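Local coordinates for protein beta-lactamase (Serratia marcescens, PDB 5GWA) that probably hydrolyses beta-lactam antibiotics as a class A extended-spectrum beta-lactamase, with the inhibitor avibactam bound in its active site here, at residues Thr163-Ala166 with Thr167-Leu171; Tyr49-His52 with Leu53-Val57; Gly125-Lys128 with Val129-Phe132; Asn260-Ile263 with Ile264-Cys268. All coordinates share one frame; numbering follows the deposited sequence.

Contact 1 (Thr163-Ala166 with Thr167-Leu171). With NA (sodium ion), chain L; NA (sodium ion), chain K.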
loop_
_atom_site.group_PDB
_atom_site.type_symbol
_atom_site.label_atom_id
_atom_site.label_comp_id
_atom_site.label_asym_id
_atom_site.label_seq_id
_atom_site.Cartn_x
_atom_site.Cartn_y
_atom_site.Cartn_z
ATOM N N THR A 163 -13.968 10.912 -18.905
ATOM C CA THR A 163 -13.743 12.286 -19.255
ATOM C C THR A 163 -13.919 13.149 -18.011
ATOM O O THR A 163 -14.591 12.775 -17.076
ATOM C CB THR A 163 -14.693 12.801 -20.325
ATOM O OG1 THR A 163 -16.039 12.684 -19.875
ATOM C CG2 THR A 163 -14.485 12.068 -21.660
ATOM N N PRO A 164 -13.270 14.321 -17.972
ATOM C CA PRO A 164 -13.393 15.106 -16.720
ATOM C C PRO A 164 -14.776 15.719 -16.535
ATOM O O PRO A 164 -15.238 15.892 -15.401
ATOM C CB PRO A 164 -12.334 16.184 -16.834
ATOM C CG PRO A 164 -11.546 15.897 -18.062
ATOM C CD PRO A 164 -12.255 14.851 -18.884
ATOM N N ASP A 165 -15.422 16.107 -17.635
ATOM C CA ASP A 165 -16.769 16.633 -17.576
ATOM C C ASP A 165 -17.785 15.595 -17.138
ATOM O O ASP A 165 -18.648 15.920 -16.335
ATOM C CB ASP A 165 -17.170 17.355 -18.868
ATOM C CG ASP A 165 -17.030 16.505 -20.107
ATOM O OD1 ASP A 165 -16.048 15.766 -20.286
ATOM O OD2 ASP A 165 -17.925 16.601 -20.974
ATOM N N ALA A 166 -17.578 14.327 -17.490
ATOM C CA ALA A 166 -18.444 13.275 -16.935
ATOM C C ALA A 166 -18.373 13.327 -15.405
ATOM O O ALA A 166 -19.389 13.178 -14.704
ATOM C CB ALA A 166 -18.054 11.917 -17.435
ATOM N N THR A 167 -17.162 13.418 -14.876
ATOM C CA THR A 167 -17.012 13.382 -13.447
ATOM C C THR A 167 -17.795 14.476 -12.759
ATOM O O THR A 167 -18.490 14.214 -11.773
ATOM C CB THR A 167 -15.537 13.488 -13.048
ATOM O OG1 THR A 167 -14.765 12.526 -13.781
ATOM C CG2 THR A 167 -15.375 13.290 -11.576
ATOM N N VAL A 168 -17.659 15.716 -13.223
ATOM C CA VAL A 168 -18.352 16.800 -12.546
ATOM C C VAL A 168 -19.881 16.749 -12.784
ATOM O O VAL A 168 -20.632 17.125 -11.885
ATOM C CB VAL A 168 -17.794 18.191 -12.839
ATOM C CG1 VAL A 168 -16.382 18.354 -12.317
ATOM C CG2 VAL A 168 -17.906 18.541 -14.322
ATOM N N GLN A 169 -20.333 16.243 -13.924
ATOM C CA GLN A 169 -21.768 15.957 -14.121
ATOM C C GLN A 169 -22.275 15.015 -13.049
ATOM O O GLN A 169 -23.332 15.255 -12.434
ATOM C CB GLN A 169 -22.015 15.394 -15.507
ATOM C CG GLN A 169 -21.799 16.420 -16.610
ATOM C CD GLN A 169 -21.532 15.788 -17.961
ATOM O OE1 GLN A 169 -21.906 14.637 -18.209
ATOM N NE2 GLN A 169 -20.926 16.554 -18.860
ATOM N N LEU A 170 -21.518 13.946 -12.824
ATOM C CA LEU A 170 -21.886 12.999 -11.785
ATOM C C LEU A 170 -21.843 13.612 -10.406
ATOM O O LEU A 170 -22.699 13.298 -9.538
ATOM C CB LEU A 170 -21.007 11.754 -11.889
ATOM C CG LEU A 170 -21.276 10.615 -10.905
ATOM C CD1 LEU A 170 -22.627 9.988 -11.253
ATOM C CD2 LEU A 170 -20.199 9.527 -10.952
ATOM N N LEU A 171 -20.777 14.357 -10.095
ATOM C CA LEU A 171 -20.668 15.005 -8.789
ATOM C C LEU A 171 -21.825 15.958 -8.509
ATOM O O LEU A 171 -22.279 16.062 -7.370
ATOM C CB LEU A 171 -19.347 15.763 -8.664
ATOM C CG LEU A 171 -18.114 14.885 -8.514
ATOM C CD1 LEU A 171 -16.881 15.674 -8.857
ATOM C CD2 LEU A 171 -17.969 14.279 -7.127
HETATM NA NA NA L . -18.305 13.528 -21.146
HETATM NA NA NA K . -15.776 15.149 -22.936
HETATM O O HOH W 1 -20.520 12.738 -19.763
HETATM O O HOH W 2 -16.892 16.847 -24.769
HETATM O O HOH W 3 -16.297 13.626 -25.097
#

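Contact 2 (Tyr49-His52 with Leu53-Val57)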
loop_
_atom_site.group_PDB
_atom_site.type_symbol
_atom_site.label_atom_id
_atom_site.label_comp_id
_atom_site.label_asym_id
_atom_site.label_seq_id
_atom_site.Cartn_x
_atom_site.Cartn_y
_atom_site.Cartn_z
ATOM N N TYR A 49 -12.488 6.264 -8.743
ATOM C CA TYR A 49 -13.678 5.482 -9.010
ATOM C C TYR A 49 -14.306 4.850 -7.809
ATOM O O TYR A 49 -15.416 4.282 -7.910
ATOM C CB TYR A 49 -13.482 4.522 -10.168
ATOM C CG TYR A 49 -12.864 3.167 -9.855
ATOM C CD1 TYR A 49 -12.007 2.978 -8.767
ATOM C CD2 TYR A 49 -13.031 2.097 -10.748
ATOM C CE1 TYR A 49 -11.405 1.744 -8.543
ATOM C CE2 TYR A 49 -12.453 0.857 -10.509
ATOM C CZ TYR A 49 -11.595 0.699 -9.428
ATOM O OH TYR A 49 -10.969 -0.530 -9.207
ATOM N N LYS A 50 -13.692 4.998 -6.653
ATOM C CA LYS A 50 -14.293 4.515 -5.403
ATOM C C LYS A 50 -15.497 5.391 -5.034
ATOM O O LYS A 50 -16.355 4.975 -4.245
ATOM C CB LYS A 50 -13.267 4.471 -4.275
ATOM C CG LYS A 50 -12.185 3.419 -4.537
ATOM C CD LYS A 50 -10.972 3.609 -3.637
ATOM C CE LYS A 50 -9.869 2.653 -4.040
ATOM N NZ LYS A 50 -8.704 2.749 -3.128
ATOM N N PHE A 51 -15.530 6.624 -5.524
ATOM C CA PHE A 51 -16.751 7.442 -5.405
ATOM C C PHE A 51 -17.919 6.752 -6.081
ATOM O O PHE A 51 -18.997 6.556 -5.482
ATOM C CB PHE A 51 -16.492 8.849 -5.989
ATOM C CG PHE A 51 -17.739 9.680 -6.151
ATOM C CD1 PHE A 51 -18.452 10.074 -5.034
ATOM C CD2 PHE A 51 -18.175 10.066 -7.398
ATOM C CE1 PHE A 51 -19.576 10.865 -5.151
ATOM C CE2 PHE A 51 -19.335 10.826 -7.527
ATOM C CZ PHE A 51 -20.025 11.227 -6.389
ATOM N N HIS A 52 -17.690 6.326 -7.311
ATOM C CA HIS A 52 -18.738 5.739 -8.146
ATOM C C HIS A 52 -19.165 4.443 -7.450
ATOM O O HIS A 52 -20.340 4.118 -7.372
ATOM C CB HIS A 52 -18.179 5.407 -9.527
ATOM C CG HIS A 52 -17.571 6.578 -10.238
ATOM N ND1 HIS A 52 -16.471 7.253 -9.739
ATOM C CD2 HIS A 52 -17.803 7.111 -11.458
ATOM C CE1 HIS A 52 -16.126 8.204 -10.580
ATOM N NE2 HIS A 52 -16.909 8.142 -11.632
ATOM N N LEU A 53 -18.179 3.680 -6.984
ATOM C CA LEU A 53 -18.461 2.427 -6.271
ATOM C C LEU A 53 -19.340 2.651 -5.034
ATOM O O LEU A 53 -20.366 1.963 -4.855
ATOM C CB LEU A 53 -17.122 1.791 -5.884
ATOM C CG LEU A 53 -17.227 0.618 -4.928
ATOM C CD1 LEU A 53 -18.044 -0.519 -5.514
ATOM C CD2 LEU A 53 -15.847 0.147 -4.518
ATOM N N ALA A 54 -19.070 3.720 -4.300
ATOM C CA ALA A 54 -19.785 4.039 -3.082
ATOM C C ALA A 54 -21.236 4.396 -3.415
ATOM O O ALA A 54 -22.158 3.957 -2.725
ATOM C CB ALA A 54 -19.099 5.133 -2.323
ATOM N N LEU A 55 -21.426 5.168 -4.471
ATOM C CA LEU A 55 -22.795 5.435 -4.967
ATOM C C LEU A 55 -23.553 4.149 -5.209
ATOM O O LEU A 55 -24.686 4.014 -4.731
ATOM C CB LEU A 55 -22.772 6.242 -6.263
ATOM C CG LEU A 55 -22.213 7.657 -6.187
ATOM C CD1 LEU A 55 -22.140 8.255 -7.570
ATOM C CD2 LEU A 55 -23.004 8.569 -5.284
ATOM N N ALA A 56 -22.960 3.205 -5.943
ATOM C CA ALA A 56 -23.675 1.980 -6.288
ATOM C C ALA A 56 -23.944 1.161 -5.017
ATOM O O ALA A 56 -24.985 0.516 -4.877
ATOM C CB ALA A 56 -22.895 1.173 -7.300
ATOM N N VAL A 57 -22.936 1.049 -4.163
ATOM C CA VAL A 57 -23.134 0.341 -2.893
ATOM C C VAL A 57 -24.253 0.920 -2.041
ATOM O O VAL A 57 -25.110 0.183 -1.519
ATOM C CB VAL A 57 -21.825 0.323 -2.095
ATOM C CG1 VAL A 57 -22.024 -0.226 -0.698
ATOM C CG2 VAL A 57 -20.827 -0.508 -2.846
#

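Contact 3 (Gly125-Lys128 with Val129-Phe132). With NA (sodium ion), chain Y; SO4 (sulfate ion), chain F.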
loop_
_atom_site.group_PDB
_atom_site.type_symbol
_atom_site.label_atom_id
_atom_site.label_comp_id
_atom_site.label_asym_id
_atom_site.label_seq_id
_atom_site.Cartn_x
_atom_site.Cartn_y
_atom_site.Cartn_z
ATOM N N GLY A 125 -19.925 -6.704 -8.798
ATOM C CA GLY A 125 -18.815 -6.624 -9.742
ATOM C C GLY A 125 -18.675 -5.264 -10.420
ATOM O O GLY A 125 -19.530 -4.392 -10.272
ATOM N N THR A 126 -17.598 -5.101 -11.186
ATOM C CA THR A 126 -17.320 -3.846 -11.870
ATOM C C THR A 126 -18.424 -3.540 -12.888
ATOM O O THR A 126 -18.830 -2.383 -13.003
ATOM C CB THR A 126 -15.960 -3.852 -12.588
ATOM O OG1 THR A 126 -15.838 -5.001 -13.421
ATOM C CG2 THR A 126 -14.792 -3.873 -11.580
ATOM N N ASN A 127 -18.946 -4.572 -13.570
ATOM C CA ASN A 127 -20.000 -4.317 -14.570
ATOM C C ASN A 127 -21.268 -3.767 -13.972
ATOM O O ASN A 127 -21.866 -2.874 -14.563
ATOM C CB ASN A 127 -20.314 -5.542 -15.463
ATOM C CG ASN A 127 -21.293 -5.205 -16.576
ATOM O OD1 ASN A 127 -22.429 -5.713 -16.600
ATOM N ND2 ASN A 127 -20.903 -4.271 -17.443
ATOM N N LYS A 128 -21.625 -4.200 -12.765
ATOM C CA LYS A 128 -22.777 -3.646 -12.062
ATOM C C LYS A 128 -22.572 -2.152 -11.834
ATOM O O LYS A 128 -23.491 -1.347 -11.988
ATOM C CB LYS A 128 -22.993 -4.355 -10.723
ATOM C CG LYS A 128 -24.149 -3.810 -9.901
ATOM C CD LYS A 128 -25.439 -4.425 -10.395
ATOM C CE LYS A 128 -25.377 -5.943 -10.335
ATOM N NZ LYS A 128 -26.600 -6.574 -10.920
ATOM N N VAL A 129 -21.356 -1.767 -11.452
ATOM C CA VAL A 129 -21.145 -0.384 -11.086
ATOM C C VAL A 129 -21.078 0.502 -12.339
ATOM O O VAL A 129 -21.650 1.584 -12.387
ATOM C CB VAL A 129 -19.838 -0.242 -10.260
ATOM C CG1 VAL A 129 -19.597 1.228 -9.957
ATOM C CG2 VAL A 129 -19.948 -1.058 -8.973
ATOM N N HIS A 130 -20.465 -0.030 -13.388
ATOM C CA HIS A 130 -20.418 0.592 -14.698
ATOM C C HIS A 130 -21.825 0.876 -15.187
ATOM O O HIS A 130 -22.113 1.968 -15.646
ATOM C CB HIS A 130 -19.705 -0.335 -15.658
ATOM C CG HIS A 130 -19.698 0.148 -17.066
ATOM N ND1 HIS A 130 -18.724 0.994 -17.557
ATOM C CD2 HIS A 130 -20.631 0.057 -18.040
ATOM C CE1 HIS A 130 -18.990 1.290 -18.815
ATOM N NE2 HIS A 130 -20.183 0.800 -19.105
ATOM N N ASN A 131 -22.678 -0.130 -15.148
ATOM C CA ASN A 131 -24.059 0.065 -15.608
ATOM C C ASN A 131 -24.840 1.056 -14.751
ATOM O O ASN A 131 -25.611 1.859 -15.265
ATOM C CB ASN A 131 -24.786 -1.276 -15.637
ATOM C CG ASN A 131 -24.295 -2.171 -16.740
ATOM O OD1 ASN A 131 -23.707 -1.705 -17.701
ATOM N ND2 ASN A 131 -24.655 -3.455 -16.675
ATOM N N PHE A 132 -24.682 0.963 -13.446
ATOM C CA PHE A 132 -25.364 1.840 -12.521
ATOM C C PHE A 132 -25.081 3.282 -12.885
ATOM O O PHE A 132 -25.961 4.140 -12.920
ATOM C CB PHE A 132 -24.935 1.535 -11.084
ATOM C CG PHE A 132 -25.452 2.505 -10.084
ATOM C CD1 PHE A 132 -26.763 2.465 -9.677
ATOM C CD2 PHE A 132 -24.670 3.576 -9.678
ATOM C CE1 PHE A 132 -27.267 3.419 -8.828
ATOM C CE2 PHE A 132 -25.129 4.453 -8.729
ATOM C CZ PHE A 132 -26.427 4.383 -8.302
HETATM NA NA NA Y . -16.767 -4.437 -15.852
HETATM S S SO4 F . -24.816 -7.390 -14.203
HETATM O O1 SO4 F . -25.204 -7.132 -15.618
HETATM O O2 SO4 F . -25.276 -8.701 -13.684
HETATM O O3 SO4 F . -23.311 -7.377 -14.137
HETATM O O4 SO4 F . -25.374 -6.315 -13.367
HETATM O O HOH W 4 -24.180 -5.588 -18.708
HETATM O O HOH W 5 -18.199 -2.961 -17.415
#

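Contact 4 (Asn260-Ile263 with Ile264-Cys268). With NA (sodium ion), chain M.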
loop_
_atom_site.group_PDB
_atom_site.type_symbol
_atom_site.label_atom_id
_atom_site.label_comp_id
_atom_site.label_asym_id
_atom_site.label_seq_id
_atom_site.Cartn_x
_atom_site.Cartn_y
_atom_site.Cartn_z
ATOM N N ASN A 260 3.089 17.337 -9.799
ATOM C CA ASN A 260 1.793 16.802 -10.189
ATOM C C ASN A 260 0.709 17.263 -9.217
ATOM O O ASN A 260 -0.378 17.668 -9.636
ATOM C CB ASN A 260 1.877 15.288 -10.299
ATOM C CG ASN A 260 2.763 14.834 -11.468
ATOM O OD1 ASN A 260 2.822 15.523 -12.483
ATOM N ND2 ASN A 260 3.479 13.751 -11.295
ATOM N N GLU A 261 1.006 17.229 -7.917
ATOM C CA GLU A 261 0.058 17.703 -6.934
ATOM C C GLU A 261 -0.155 19.202 -7.033
ATOM O O GLU A 261 -1.264 19.690 -6.945
ATOM C CB GLU A 261 0.467 17.305 -5.512
ATOM C CG GLU A 261 0.552 15.811 -5.312
ATOM C CD GLU A 261 0.491 15.416 -3.845
ATOM O OE1 GLU A 261 1.361 15.799 -3.081
ATOM O OE2 GLU A 261 -0.447 14.718 -3.432
ATOM N N LYS A 262 0.938 19.938 -7.224
ATOM C CA LYS A 262 0.874 21.361 -7.348
ATOM C C LYS A 262 0.048 21.816 -8.538
ATOM O O LYS A 262 -0.695 22.782 -8.436
ATOM C CB LYS A 262 2.307 21.906 -7.445
ATOM C CG LYS A 262 2.413 23.408 -7.541
ATOM C CD LYS A 262 2.085 24.081 -6.222
ATOM C CE LYS A 262 3.308 24.182 -5.322
ATOM N NZ LYS A 262 2.959 24.640 -3.944
ATOM N N ILE A 263 0.069 21.038 -9.628
ATOM C CA ILE A 263 -0.789 21.356 -10.770
ATOM C C ILE A 263 -2.254 21.374 -10.362
ATOM O O ILE A 263 -2.998 22.307 -10.680
ATOM C CB ILE A 263 -0.580 20.377 -11.928
ATOM C CG1 ILE A 263 0.765 20.660 -12.633
ATOM C CG2 ILE A 263 -1.693 20.497 -12.960
ATOM C CD1 ILE A 263 1.250 19.550 -13.510
ATOM N N ILE A 264 -2.656 20.366 -9.593
ATOM C CA ILE A 264 -4.043 20.322 -9.117
ATOM C C ILE A 264 -4.360 21.499 -8.209
ATOM O O ILE A 264 -5.396 22.169 -8.365
ATOM C CB ILE A 264 -4.347 18.999 -8.370
ATOM C CG1 ILE A 264 -4.036 17.795 -9.279
ATOM C CG2 ILE A 264 -5.809 18.964 -7.914
ATOM C CD1 ILE A 264 -4.120 16.445 -8.610
ATOM N N ALA A 265 -3.439 21.779 -7.288
ATOM C CA ALA A 265 -3.644 22.802 -6.265
ATOM C C ALA A 265 -3.750 24.193 -6.911
ATOM O O ALA A 265 -4.616 24.989 -6.577
ATOM C CB ALA A 265 -2.504 22.755 -5.244
ATOM N N GLU A 266 -2.880 24.439 -7.895
ATOM C CA GLU A 266 -2.824 25.730 -8.555
ATOM C C GLU A 266 -4.022 25.940 -9.469
ATOM O O GLU A 266 -4.635 26.999 -9.436
ATOM C CB GLU A 266 -1.547 25.888 -9.351
ATOM C CG GLU A 266 -0.308 26.019 -8.484
ATOM C CD GLU A 266 -0.091 27.425 -7.942
ATOM O OE1 GLU A 266 -1.016 28.266 -7.962
ATOM O OE2 GLU A 266 1.040 27.668 -7.464
ATOM N N ILE A 267 -4.434 24.898 -10.187
ATOM C CA ILE A 267 -5.625 24.999 -11.042
ATOM C C ILE A 267 -6.860 25.256 -10.170
ATOM O O ILE A 267 -7.689 26.119 -10.442
ATOM C CB ILE A 267 -5.807 23.765 -11.958
ATOM C CG1 ILE A 267 -4.753 23.785 -13.058
ATOM C CG2 ILE A 267 -7.197 23.738 -12.576
ATOM C CD1 ILE A 267 -4.665 22.520 -13.859
ATOM N N CYS A 268 -6.975 24.511 -9.078
ATOM C CA CYS A 268 -8.082 24.729 -8.171
ATOM C C CYS A 268 -8.106 26.149 -7.588
ATOM O O CYS A 268 -9.143 26.767 -7.532
ATOM C CB CYS A 268 -8.091 23.681 -7.059
ATOM S SG CYS A 268 -9.625 23.801 -6.081
HETATM NA NA NA M . -1.384 15.757 -1.095
HETATM O O HOH W 6 2.710 27.341 -4.762
#

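Contact 1 (Thr163-Ala166 with Thr167-Leu171)
Asp165 and Gln169 bring two flat groups together, one turn apart on the first turns of helix 164-175. The Gln169 amide has Asp165 O over one face, 3.3 Å from CD. Its NE2 stays 3.7 Å from Asp165 OD2, a loose approach, while OE1 accepts a hydrogen bond from a water. The Asp165 carboxylate is met at OD1 from above its plane by Thr163 OG1, which donates a hydrogen bond of 3.1 Å. The same OD1 binds a sodium ion, a site shared with Glu39. With CG of Asp165 between the backbone N and the carbonyl carbon (chi1 56°), the carboxylate folds back to Thr163, the N-cap residue. Thr163 OG1 in turn holds a second sodium at 2.7 Å, and that ion's water is the one bound to Gln169 OE1. A relay of hydroxyl, sodium, water and amide thus links the N-cap to the next turn; the two sodium ions nearby probably offset the negative charge of Asp165. Gln169 reaches the relay by running extended beyond CG, back along the helix. Backbone bonds tighten as the helix sets in, from a weak Thr167 N to Thr163 O at 3.4 Å to Leu170 N to Ala166 O at 2.9 Å. Thr167 OG1 has its main partner in Tyr249 OH. Away from the ions, Pro164 and Val168 pack on strands 21-28 and 243-253, and Leu170 and Leu171 press on helix 49-63, which places this helix start between the sheet and that helix.

Contact 2 (Tyr49-His52 with Leu53-Val57)
Leu55 reaches back over one helical turn to Phe51. Its CB lies 3.4 Å from His52 O, and CG passes 3.5 Å from Phe51 O, the carbonyl that also receives Leu55 N in a 3.0 Å backbone bond with an N-H...O angle of 167°. At the tip the two methyls divide the ring: CD1 stands over the face near CE2 and CZ, 4.1 Å from the centroid and 26° off the normal, a CH-pi contact, whereas CD2 lies farther out, 4.1 Å from CE1. Phe51 CG, anti to the backbone N (chi1 169°), carries the ring along the helix to the next turn, within reach of Leu55. Phe174 meets the same ring edge-to-face, and Leu188 adds to the apolar surroundings. Elsewhere Leu53 N bonds to Tyr49 O at 3.0 Å, and Tyr49 OH is held by Ala145 O. Lys50, extended along its length, leaves this greasy side and brings NZ to Asn113, Ser111 and Ser47, beside the bound avibactam. A buried helix start carrying Ser47 and Lys50 in an SxxK pattern matches the active-site helix of class A serine beta-lactamases.

Contact 3 (Gly125-Lys128 with Val129-Phe132)
Asn127 and Asn131 meet on the surface side of the first turns of helix 126-135, in a local i to i+4 contact in which two amides share one water. Gly125 is the N-cap residue. Asn127 CG is anti to the backbone N (chi1 -174°), whereas Asn131 takes chi1 -71°, which turns its amide back toward the preceding turn. The side chains run at a slant to each other, with the amide planes 80° apart and Asn127 OD1 3.2 Å from Asn131 ND2. The water donates to Asn127 OD1 at 2.7 Å and accepts from Asn131 ND2 at 3.0 Å. Underneath, Asn131 N bonds to Asn127 O at 2.9 Å, and Asn131 CG also rests near that carbonyl. On its other branch Asn127 ND2 donates to a second water, a ligand of a sodium ion. Thr126 OG1 coordinates the same ion at 2.7 Å. Inward, Val129 packs on Phe120 and Leu53, Phe132 lies against helix 49-63, and His130 ND1 bonds to Ile143 N. A sulfate, probably from the crystallisation liquor, lies near this first turn; one deposited conformer of Lys128 bonds to it through NZ, so that grip is uncertain. As deposited, Asn127 OD1 accepts from one water and ND2 donates to the other, and the solvent-side polar network should tie Thr126, Asn127 and Asn131 together through bound water and sodium.

Contact 4 (Asn260-Ile263 with Ile264-Cys268)
Ile263 and Ile267 lie side by side and point the same way, CG2 of the first touching CD1 of the second at 3.7 Å. Ile267 CG1 also rests 3.3 Å from Ile263 O, and Ile267 N bonds to that same carbonyl at 3.0 Å. A second pair, Lys262 and Glu266, runs alongside in the same manner on the outer side, with Lys262 CD 3.8 Å from Glu266 CG. Lys262 bends at chi2 and chi3 (72° and 87°), so its methylenes curl over the next turn; NZ and Glu266 OE2 remain 5.0 Å apart, and a water joins them, accepting from NZ at 2.8 Å and donating to OE2. The opposite charges probably still attract. These residues belong to helix 257-276, the C-terminal helix, which packs on the five-stranded antiparallel sheet as in other class A beta-lactamases: Ile264 presses on Val248 and Val250 of strand 243-253, and Ile263 meets Tyr14 and Leu15 of the N-terminal helix 4-15. Farther toward the helix start, the Glu261 carboxylate lies near a sodium ion, Arg201 and Lys76 of the second subunit, but a modelled sulfate overlaps it, which leaves its bonds to all three doubtful. Asn260 is held through Ser253 OG at OD1 and Glu255 O at ND2.

Overall arrangement
Contacts 1, 2 and 3 form a connected row of helices, whereas contact 4 stands apart. Contact 2 is in the middle: His52 CD2 meets Leu170 CD2 of contact 1 at 3.4 Å, and on another side Ala56 N lies 3.7 Å from Phe132 CE2 of contact 3. Contact 4 lies on the far side of the chain's centre from contacts 2 and 3, its centre about 24 Å from that of contact 2 and about 31 Å from that of contact 3. The Lys50 side chain is about 4 Å from a bound avibactam, nearest atoms, and that of Thr167 about 13 Å. Ile264 of contact 4 touches Arg201, a residue of the avibactam pocket.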